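Local coordinates for magnesium transporter MgtE (PDB 2OUX), which probably transports magnesium ions across the cell membrane as a homodimer, this chain being its cytosolic part, an N domain followed by paired CBS domains, at residues K129-L132 with H133-D136; A224-I227 with R228-F232. All coordinates share one frame; numbering follows the deposited sequence.

Contact 1 of 2, residues K129-L132 with H133-D136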
ATOM      1  N   LYS A 129      24.717  -5.039   7.573  1.00 39.57           N
ATOM      2  CA  LYS A 129      25.556  -4.555   8.659  1.00 42.04           C
ATOM      3  C   LYS A 129      25.183  -3.159   9.132  1.00 40.97           C
ATOM      4  O   LYS A 129      25.268  -2.870  10.324  1.00 39.86           O
ATOM      5  CB  LYS A 129      27.042  -4.620   8.271  1.00 43.86           C
ATOM      6  CG  LYS A 129      27.631  -6.026   8.440  1.00 45.78           C
ATOM      7  CD  LYS A 129      29.140  -6.078   8.235  1.00 46.49           C
ATOM      8  CE  LYS A 129      29.683  -7.450   8.625  1.00 46.42           C
ATOM      9  NZ  LYS A 129      31.135  -7.618   8.316  1.00 47.24           N
ATOM     10  N   GLU A 130      24.750  -2.300   8.216  1.00 41.17           N
ATOM     11  CA  GLU A 130      24.362  -0.948   8.601  1.00 40.50           C
ATOM     12  C   GLU A 130      23.137  -0.978   9.507  1.00 39.82           C
ATOM     13  O   GLU A 130      23.169  -0.497  10.642  1.00 39.39           O
ATOM     14  CB  GLU A 130      24.027  -0.108   7.372  1.00 42.57           C
ATOM     15  CG  GLU A 130      25.129  -0.005   6.337  1.00 47.51           C
ATOM     16  CD  GLU A 130      24.659   0.710   5.082  1.00 50.14           C
ATOM     17  OE1 GLU A 130      23.656   0.264   4.486  1.00 50.49           O
ATOM     18  OE2 GLU A 130      25.284   1.717   4.691  1.00 53.12           O
ATOM     19  N   LEU A 131      22.059  -1.565   9.001  1.00 39.23           N
ATOM     20  CA  LEU A 131      20.802  -1.611   9.737  1.00 37.16           C
ATOM     21  C   LEU A 131      20.801  -2.381  11.049  1.00 36.58           C
ATOM     22  O   LEU A 131      19.876  -2.235  11.849  1.00 35.01           O
ATOM     23  CB  LEU A 131      19.678  -2.116   8.820  1.00 35.03           C
ATOM     24  CG  LEU A 131      19.097  -1.081   7.840  1.00 32.87           C
ATOM     25  CD1 LEU A 131      20.182  -0.553   6.911  1.00 30.73           C
ATOM     26  CD2 LEU A 131      17.984  -1.729   7.024  1.00 31.40           C
ATOM     27  N   LEU A 132      21.820  -3.203  11.272  1.00 38.54           N
ATOM     28  CA  LEU A 132      21.916  -3.963  12.518  1.00 40.86           C
ATOM     29  C   LEU A 132      22.243  -3.019  13.664  1.00 41.61           C
ATOM     30  O   LEU A 132      21.969  -3.318  14.825  1.00 41.45           O
ATOM     31  CB  LEU A 132      23.013  -5.024  12.429  1.00 39.56           C
ATOM     32  CG  LEU A 132      22.663  -6.385  11.831  1.00 39.53           C
ATOM     33  CD1 LEU A 132      23.938  -7.178  11.649  1.00 40.09           C
ATOM     34  CD2 LEU A 132      21.690  -7.130  12.743  1.00 39.61           C
ATOM     35  N   HIS A 133      22.829  -1.877  13.317  1.00 44.39           N
ATOM     36  CA  HIS A 133      23.225  -0.857  14.286  1.00 46.93           C
ATOM     37  C   HIS A 133      22.059  -0.143  14.952  1.00 46.11           C
ATOM     38  O   HIS A 133      22.176   0.315  16.087  1.00 46.69           O
ATOM     39  CB  HIS A 133      24.101   0.201  13.609  1.00 51.03           C
ATOM     40  CG  HIS A 133      25.462  -0.283  13.235  1.00 54.61           C
ATOM     41  ND1 HIS A 133      26.433  -0.582  14.164  1.00 56.25           N
ATOM     42  CD2 HIS A 133      26.030  -0.504  12.019  1.00 55.65           C
ATOM     43  CE1 HIS A 133      27.538  -0.962  13.546  1.00 57.63           C
ATOM     44  NE2 HIS A 133      27.315  -0.922  12.243  1.00 57.46           N
ATOM     45  N   TYR A 134      20.938  -0.039  14.246  1.00 44.53           N
ATOM     46  CA  TYR A 134      19.769   0.658  14.771  1.00 41.55           C
ATOM     47  C   TYR A 134      19.087  -0.018  15.944  1.00 41.70           C
ATOM     48  O   TYR A 134      18.889  -1.233  15.953  1.00 39.69           O
ATOM     49  CB  TYR A 134      18.772   0.897  13.642  1.00 37.09           C
ATOM     50  CG  TYR A 134      19.378   1.712  12.534  1.00 34.53           C
ATOM     51  CD1 TYR A 134      19.844   3.003  12.774  1.00 33.42           C
ATOM     52  CD2 TYR A 134      19.523   1.188  11.254  1.00 32.36           C
ATOM     53  CE1 TYR A 134      20.436   3.750  11.771  1.00 31.06           C
ATOM     54  CE2 TYR A 134      20.119   1.928  10.240  1.00 30.68           C
ATOM     55  CZ  TYR A 134      20.570   3.211  10.505  1.00 31.73           C
ATOM     56  OH  TYR A 134      21.145   3.962   9.505  1.00 29.45           O
ATOM     57  N   GLU A 135      18.732   0.799  16.931  1.00 43.32           N
ATOM     58  CA  GLU A 135      18.072   0.349  18.152  1.00 43.64           C
ATOM     59  C   GLU A 135      16.705  -0.237  17.845  1.00 42.40           C
ATOM     60  O   GLU A 135      15.946   0.308  17.046  1.00 42.07           O
ATOM     61  CB  GLU A 135      17.888   1.528  19.123  1.00 47.91           C
ATOM     62  CG  GLU A 135      19.167   2.270  19.491  1.00 52.22           C
ATOM     63  CD  GLU A 135      19.857   1.683  20.711  1.00 56.08           C
ATOM     64  OE1 GLU A 135      21.079   1.907  20.866  1.00 57.25           O
ATOM     65  OE2 GLU A 135      19.174   1.010  21.519  1.00 57.43           O
ATOM     66  N   ASP A 136      16.388  -1.342  18.499  1.00 40.97           N
ATOM     67  CA  ASP A 136      15.108  -1.984  18.313  1.00 41.24           C
ATOM     68  C   ASP A 136      13.961  -0.997  18.569  1.00 41.19           C
ATOM     69  O   ASP A 136      14.006  -0.205  19.513  1.00 41.30           O
ATOM     70  CB  ASP A 136      14.993  -3.175  19.266  1.00 42.73           C
ATOM     71  CG  ASP A 136      13.737  -3.984  19.038  1.00 45.51           C
ATOM     72  OD1 ASP A 136      12.879  -4.024  19.945  1.00 46.44           O
ATOM     73  OD2 ASP A 136      13.604  -4.585  17.947  1.00 47.76           O
TER
HETATM   74  O   HOH W   1      18.031  -3.276  13.445  1.00 24.38           O
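His133 and Tyr134 fold back on the C-terminal part of helix 122-131, His133 over the carbonyls of Lys129 and Glu130, Tyr134 over Leu131. His133 N donates to Glu130 O at 3.0 Å, an i to i-3 bond whose donor sits well above the carbonyl plane, 44° out of it. With CG anti to its own carbonyl carbon (chi1 -71°), the imidazole is carried back over the same turn: His133 CD2 lies 3.0 Å from Lys129 O, and Glu130 O comes to the ring's edge near its plane. Tyr134 repeats the pattern one residue on. Tyr134 N makes a weak bond of 3.4 Å to Leu131 O, and the Tyr134 ring lies against Leu131, with CD2 3.4 Å from Leu131 CA and CE2 4.0 Å from Leu131 CG, which meets the ring edge in plane. A water gives a second grip on Leu131 O, donating at 2.7 Å, and reaches weakly to Tyr134 O. Elsewhere in the chain, Leu131 and Tyr134 both touch Met143, while Leu131 and Leu132 pack on Val102 of helix 98-107. Successive i to i-3 bonds, the second weak, are a common way for an alpha-helix to run out into a loop, here the link to helix 139-142, close to the magnesium-binding residues Asp99 and Ala141.

Contact 2 of 2, residues A224-I227 with R228-F232. With MG (magnesium ion), chain C.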
ATOM      1  N   ALA A 224       4.269   4.869  12.609  1.00 25.59           N
ATOM      2  CA  ALA A 224       2.969   4.275  12.336  1.00 23.24           C
ATOM      3  C   ALA A 224       1.903   5.361  12.227  1.00 25.07           C
ATOM      4  O   ALA A 224       1.012   5.279  11.379  1.00 24.99           O
ATOM      5  CB  ALA A 224       2.611   3.307  13.445  1.00 20.94           C
ATOM      6  N   GLN A 225       1.995   6.381  13.081  1.00 24.06           N
ATOM      7  CA  GLN A 225       1.006   7.457  13.070  1.00 25.13           C
ATOM      8  C   GLN A 225       1.057   8.234  11.755  1.00 26.40           C
ATOM      9  O   GLN A 225       0.023   8.645  11.224  1.00 28.25           O
ATOM     10  CB  GLN A 225       1.231   8.413  14.252  1.00 24.46           C
ATOM     11  CG  GLN A 225       0.123   9.455  14.431  1.00 24.19           C
ATOM     12  CD  GLN A 225      -1.242   8.814  14.611  1.00 26.32           C
ATOM     13  OE1 GLN A 225      -1.381   7.828  15.333  1.00 28.66           O
ATOM     14  NE2 GLN A 225      -2.255   9.377  13.968  1.00 29.06           N
ATOM     15  N   THR A 226       2.265   8.433  11.235  1.00 26.63           N
ATOM     16  CA  THR A 226       2.443   9.141   9.979  1.00 25.50           C
ATOM     17  C   THR A 226       1.788   8.339   8.856  1.00 25.92           C
ATOM     18  O   THR A 226       1.117   8.893   7.985  1.00 27.68           O
ATOM     19  CB  THR A 226       3.956   9.348   9.666  1.00 26.13           C
ATOM     20  OG1 THR A 226       4.516  10.273  10.605  1.00 26.18           O
ATOM     21  CG2 THR A 226       4.162   9.897   8.247  1.00 25.35           C
ATOM     22  N   ILE A 227       1.969   7.025   8.892  1.00 26.74           N
ATOM     23  CA  ILE A 227       1.412   6.156   7.865  1.00 25.58           C
ATOM     24  C   ILE A 227      -0.102   6.163   7.955  1.00 25.74           C
ATOM     25  O   ILE A 227      -0.810   6.097   6.949  1.00 24.07           O
ATOM     26  CB  ILE A 227       1.929   4.698   8.019  1.00 27.45           C
ATOM     27  CG1 ILE A 227       3.403   4.611   7.614  1.00 28.22           C
ATOM     28  CG2 ILE A 227       1.130   3.777   7.111  1.00 24.52           C
ATOM     29  CD1 ILE A 227       4.238   5.792   8.073  1.00 34.87           C
ATOM     30  N   ARG A 228      -0.585   6.238   9.188  1.00 26.54           N
ATOM     31  CA  ARG A 228      -2.008   6.244   9.486  1.00 28.03           C
ATOM     32  C   ARG A 228      -2.625   7.548   8.997  1.00 27.12           C
ATOM     33  O   ARG A 228      -3.639   7.548   8.324  1.00 25.31           O
ATOM     34  CB  ARG A 228      -2.190   6.088  11.001  1.00 31.16           C
ATOM     35  CG  ARG A 228      -3.573   5.671  11.471  1.00 36.44           C
ATOM     36  CD  ARG A 228      -3.457   4.623  12.587  1.00 39.38           C
ATOM     37  NE  ARG A 228      -2.367   4.933  13.508  1.00 38.52           N
ATOM     38  CZ  ARG A 228      -1.963   4.142  14.496  1.00 39.26           C
ATOM     39  NH1 ARG A 228      -2.560   2.975  14.702  1.00 40.85           N
ATOM     40  NH2 ARG A 228      -0.959   4.521  15.283  1.00 37.98           N
ATOM     41  N   ASP A 229      -1.996   8.668   9.318  1.00 27.66           N
ATOM     42  CA  ASP A 229      -2.519   9.969   8.897  1.00 27.63           C
ATOM     43  C   ASP A 229      -2.462  10.241   7.397  1.00 27.57           C
ATOM     44  O   ASP A 229      -3.436  10.692   6.811  1.00 28.36           O
ATOM     45  CB  ASP A 229      -1.772  11.092   9.611  1.00 26.43           C
ATOM     46  CG  ASP A 229      -2.058  11.128  11.095  1.00 28.58           C
ATOM     47  OD1 ASP A 229      -3.191  10.768  11.487  1.00 28.89           O
ATOM     48  OD2 ASP A 229      -1.159  11.535  11.861  1.00 28.34           O
ATOM     49  N   TYR A 230      -1.316   9.980   6.779  1.00 27.81           N
ATOM     50  CA  TYR A 230      -1.148  10.250   5.349  1.00 27.34           C
ATOM     51  C   TYR A 230      -1.593   9.135   4.411  1.00 26.17           C
ATOM     52  O   TYR A 230      -1.534   9.287   3.198  1.00 23.70           O
ATOM     53  CB  TYR A 230       0.315  10.610   5.062  1.00 26.01           C
ATOM     54  CG  TYR A 230       0.733  11.928   5.671  1.00 29.10           C
ATOM     55  CD1 TYR A 230       0.685  13.115   4.933  1.00 29.38           C
ATOM     56  CD2 TYR A 230       1.135  12.000   7.001  1.00 29.15           C
ATOM     57  CE1 TYR A 230       1.028  14.337   5.516  1.00 29.31           C
ATOM     58  CE2 TYR A 230       1.476  13.208   7.585  1.00 29.54           C
ATOM     59  CZ  TYR A 230       1.421  14.371   6.844  1.00 29.70           C
ATOM     60  OH  TYR A 230       1.766  15.559   7.449  1.00 30.08           O
ATOM     61  N   ASP A 231      -2.044   8.017   4.974  1.00 28.43           N
ATOM     62  CA  ASP A 231      -2.481   6.879   4.166  1.00 26.63           C
ATOM     63  C   ASP A 231      -1.423   6.488   3.118  1.00 26.43           C
ATOM     64  O   ASP A 231      -1.750   6.235   1.959  1.00 26.27           O
ATOM     65  CB  ASP A 231      -3.812   7.207   3.475  1.00 27.97           C
ATOM     66  CG  ASP A 231      -4.920   7.540   4.468  1.00 28.71           C
ATOM     67  OD1 ASP A 231      -4.923   6.943   5.553  1.00 29.07           O
ATOM     68  OD2 ASP A 231      -5.793   8.381   4.169  1.00 27.65           O
ATOM     69  N   PHE A 232      -0.156   6.456   3.525  1.00 26.08           N
ATOM     70  CA  PHE A 232       0.935   6.092   2.620  1.00 25.74           C
ATOM     71  C   PHE A 232       1.199   4.592   2.699  1.00 27.45           C
ATOM     72  O   PHE A 232       0.980   3.976   3.747  1.00 28.31           O
ATOM     73  CB  PHE A 232       2.235   6.785   3.009  1.00 25.93           C
ATOM     74  CG  PHE A 232       2.256   8.260   2.764  1.00 27.71           C
ATOM     75  CD1 PHE A 232       1.574   8.818   1.695  1.00 27.39           C
ATOM     76  CD2 PHE A 232       3.056   9.083   3.550  1.00 28.47           C
ATOM     77  CE1 PHE A 232       1.697  10.177   1.406  1.00 29.79           C
ATOM     78  CE2 PHE A 232       3.183  10.437   3.263  1.00 28.53           C
ATOM     79  CZ  PHE A 232       2.503  10.981   2.190  1.00 26.67           C
TER
HETATM   80 MG    MG C 401      -5.251   6.536   7.655  1.00 28.25          MG
HETATM   81  O   HOH W   2      -6.095   8.703   7.269  1.00 24.86           O
HETATM   82  O   HOH W   3      -6.131   6.588   9.723  1.00 22.84           O
HETATM   83  O   HOH W   4      -4.953   4.431   7.682  1.00 24.11           O
HETATM   84  O   HOH W   5      -7.213   6.104   7.043  1.00 26.70           O
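The C-terminal turns of helix 220-230, the helix of the beta-alpha-beta unit in the second CBS domain, build a magnesium site where the chain leaves the helix. Three i to i-4 backbone bonds hold these turns: Arg228 N to Ala224 O, Asp229 N to Gln225 O and Tyr230 N to Thr226 O, the last at 2.9 Å and nearly straight (169°). Outside the helix, Gln225 bridges two charged side chains. Its CG stands anti to the backbone N and the chain bends at chi2 (57°), bringing the amide back over the next turn. Gln225 NE2 reaches both carboxylate oxygens of Asp229, 3.0 Å to OD1 and 3.2 Å to OD2, two weak bonds made with amide and carboxylate planes 57° apart. Gln225 OE1, the other end of the amide, takes a weak bond from Arg228 NH2 at 3.3 Å. The stronger partner of that guanidinium is Asp258 of the second subunit, in a salt bridge. Tyr230 sets its ring edge toward Thr226 O, with Tyr230 CD2 3.9 Å from Thr226 CG2, and sends its hydroxyl to Glu38 of the second subunit. Tyr230 CB sits over the centre of one face of the Phe232 ring. At Asp231 phi turns positive, and the chain curls so that Asp231 OD1, 2.2 Å from the magnesium ion, joins Arg228 O, 2.0 Å from it; four waters complete a six-coordinate shell. A helix-end carbonyl and a carboxylate three residues on thus form a largely hydrated magnesium site beside the dimer interface, where the second CBS domain meets the other subunit.

Contact 1 comes first along the chain, and the two stay well apart, about 23 Å between centres and about 13 Å between nearest atoms. They share no helix or sheet. Residues 129-136 end helix 122-131 in the N domain, whereas residues 224-232 end helix 220-230, which flanks the sheet of strands 214-215, 234-238 and 244-249 in the second CBS domain. Both are helix ends, but only contact 2 binds magnesium directly; contact 1 lies near Asp99 and Ala141, which bind other magnesium ions. Contact 2 also meets the second subunit, while contact 1 does not. Magnesium sites thus occur beside both the N domain and the CBS pair, consistent with a magnesium-responsive region.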